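Local coordinates for capsular polysaccharide biosynthesis protein (Burkholderia pseudomallei, PDB 4BQN) that binds coenzyme A and is probably an acetyltransferase that takes part in making the capsular polysaccharide of this pathogen, at residues 184-189 / 204-209. The protein carries 1 engineered substitution. Residues are numbered along the deposited sequence; the frame is centred on the assembly and turned at random.
Sequences DFILAN and AALMRE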
loop_
_atom_site.group_PDB
_atom_site.type_symbol
_atom_site.label_atom_id
_atom_site.label_comp_id
_atom_site.label_asym_id
_atom_site.label_seq_id
_atom_site.Cartn_x
_atom_site.Cartn_y
_atom_site.Cartn_z
ATOM N N ASP A 184 12.075 8.068 -4.773
ATOM C CA ASP A 184 12.299 9.449 -5.213
ATOM C C ASP A 184 11.141 9.928 -6.078
ATOM O O ASP A 184 10.712 11.076 -5.973
ATOM C CB ASP A 184 13.628 9.566 -5.984
ATOM C CG ASP A 184 14.836 9.182 -5.143
ATOM O OD1 ASP A 184 14.849 9.473 -3.928
ATOM O OD2 ASP A 184 15.784 8.586 -5.703
ATOM N N PHE A 185 10.630 9.035 -6.915
ATOM C CA PHE A 185 9.472 9.330 -7.738
ATOM C C PHE A 185 8.257 9.691 -6.884
ATOM O O PHE A 185 7.569 10.672 -7.147
ATOM C CB PHE A 185 9.150 8.131 -8.649
ATOM C CG PHE A 185 7.952 8.347 -9.515
ATOM C CD1 PHE A 185 8.050 9.083 -10.691
ATOM C CD2 PHE A 185 6.696 7.862 -9.122
ATOM C CE1 PHE A 185 6.936 9.298 -11.486
ATOM C CE2 PHE A 185 5.574 8.081 -9.911
ATOM C CZ PHE A 185 5.698 8.804 -11.091
ATOM N N ILE A 186 7.990 8.893 -5.859
ATOM C CA ILE A 186 6.826 9.167 -5.011
ATOM C C ILE A 186 6.923 10.559 -4.366
ATOM O O ILE A 186 5.993 11.359 -4.465
ATOM C CB ILE A 186 6.603 8.076 -3.944
ATOM C CG1 ILE A 186 6.248 6.737 -4.622
ATOM C CG2 ILE A 186 5.496 8.501 -2.980
ATOM C CD1 ILE A 186 6.317 5.531 -3.698
ATOM N N LEU A 187 8.046 10.850 -3.717
ATOM C CA LEU A 187 8.156 12.122 -3.023
ATOM C C LEU A 187 8.023 13.276 -4.006
ATOM O O LEU A 187 7.359 14.270 -3.713
ATOM C CB LEU A 187 9.462 12.213 -2.247
ATOM C CG LEU A 187 9.691 13.536 -1.498
ATOM C CD1 LEU A 187 8.652 13.764 -0.401
ATOM C CD2 LEU A 187 11.111 13.634 -0.952
ATOM N N ALA A 188 8.672 13.151 -5.162
ATOM C CA ALA A 188 8.712 14.251 -6.115
ATOM C C ALA A 188 7.369 14.500 -6.785
ATOM O O ALA A 188 7.092 15.618 -7.197
ATOM C CB ALA A 188 9.799 14.019 -7.155
ATOM N N ASN A 189 6.527 13.469 -6.878
ATOM C CA ASN A 189 5.288 13.586 -7.637
ATOM C C ASN A 189 4.005 13.566 -6.820
ATOM O O ASN A 189 2.945 13.808 -7.380
ATOM C CB ASN A 189 5.211 12.474 -8.683
ATOM C CG ASN A 189 6.207 12.660 -9.788
ATOM O OD1 ASN A 189 5.914 13.321 -10.787
ATOM N ND2 ASN A 189 7.401 12.109 -9.607
ATOM N N ALA A 204 -2.915 3.581 -10.865
ATOM C CA ALA A 204 -2.342 3.201 -12.156
ATOM C C ALA A 204 -1.004 3.857 -12.462
ATOM O O ALA A 204 -0.082 3.191 -12.941
ATOM C CB ALA A 204 -3.314 3.515 -13.278
ATOM N N ALA A 205 -0.915 5.165 -12.231
ATOM C CA ALA A 205 0.310 5.896 -12.580
ATOM C C ALA A 205 1.503 5.314 -11.821
ATOM O O ALA A 205 2.592 5.129 -12.380
ATOM C CB ALA A 205 0.146 7.372 -12.260
ATOM N N LEU A 206 1.315 5.024 -10.540
ATOM C CA LEU A 206 2.398 4.451 -9.747
ATOM C C LEU A 206 2.697 2.989 -10.132
ATOM O O LEU A 206 3.867 2.591 -10.178
ATOM C CB LEU A 206 2.153 4.607 -8.246
ATOM C CG LEU A 206 3.336 4.177 -7.363
ATOM C CD1 LEU A 206 4.612 4.930 -7.731
ATOM C CD2 LEU A 206 2.985 4.366 -5.903
ATOM N N MET A 207 1.657 2.201 -10.423
ATOM C CA MET A 207 1.878 0.843 -10.897
ATOM C C MET A 207 2.659 0.831 -12.208
ATOM O O MET A 207 3.527 -0.027 -12.392
ATOM C CB MET A 207 0.544 0.098 -11.062
ATOM C CG MET A 207 -0.145 -0.248 -9.739
ATOM S SD MET A 207 0.863 -1.129 -8.528
ATOM C CE MET A 207 1.394 -2.546 -9.495
ATOM N N ARG A 208 2.344 1.748 -13.126
ATOM C CA ARG A 208 3.122 1.845 -14.366
ATOM C C ARG A 208 4.574 2.170 -14.050
ATOM O O ARG A 208 5.492 1.607 -14.652
ATOM C CB ARG A 208 2.550 2.886 -15.308
ATOM C CG ARG A 208 1.218 2.481 -15.918
ATOM C CD ARG A 208 0.850 3.407 -17.061
ATOM N NE ARG A 208 0.671 4.800 -16.660
ATOM C CZ ARG A 208 -0.492 5.348 -16.301
ATOM N NH1 ARG A 208 -1.601 4.609 -16.216
ATOM N NH2 ARG A 208 -0.544 6.639 -15.986
ATOM N N GLU A 209 4.790 3.097 -13.119
ATOM C CA GLU A 209 6.154 3.515 -12.811
ATOM C C GLU A 209 6.987 2.358 -12.254
ATOM O O GLU A 209 8.119 2.129 -12.704
ATOM C CB GLU A 209 6.185 4.717 -11.854
ATOM C CG GLU A 209 7.509 5.462 -11.911
ATOM C CD GLU A 209 7.758 6.129 -13.258
ATOM O OE1 GLU A 209 6.786 6.578 -13.915
ATOM O OE2 GLU A 209 8.930 6.200 -13.683
#
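F185 reaches across to the neighbouring helix and lays one ring face on the side chain of E209. Its CG stands anti to the backbone N (chi1 179°), which carries the ring out from its own helix toward helix 204-217. E209 CG sits 3.6 Å from the centroid of the F185 ring, almost exactly on the ring normal, a CH-pi contact. Bent at chi2 (66°), the glutamate then lays its carboxylate over the CD1–CE1 side of the ring, the two planes 17° apart, with E209 OE1 3.6 Å from F185 CE1. E209 OE2 turns to a salt bridge with R213 one helical turn on, which probably steadies the carboxylate in its stacked position. L206 CD1 approaches the same ring obliquely, 3.9 Å from F185 CD2. The first turn of the short helix 183-189 thus packs against the first turns of helix 204-217; segments 184-189 and 204-209 run roughly antiparallel, their axes 11.5 Å apart at closest approach, joined by a connection that includes the short strand 201-202. I186 lies on the buried side, its CG1 4.0 Å from L206 CD1 as the two side chains cross at about a right angle. W100 also touches I186, while V182 and F196 pack on L206; bound coenzyme A is about 9 Å from the I186 side chain. At the helix end N189 brings its ND2 above the opposite face of the F185 ring, toward the rim, and gives a nearly straight 2.9 Å hydrogen bond from ND2 to F185 O, which also accepts from N189 N, while N189 OD1 is hydrogen-bonded to K193.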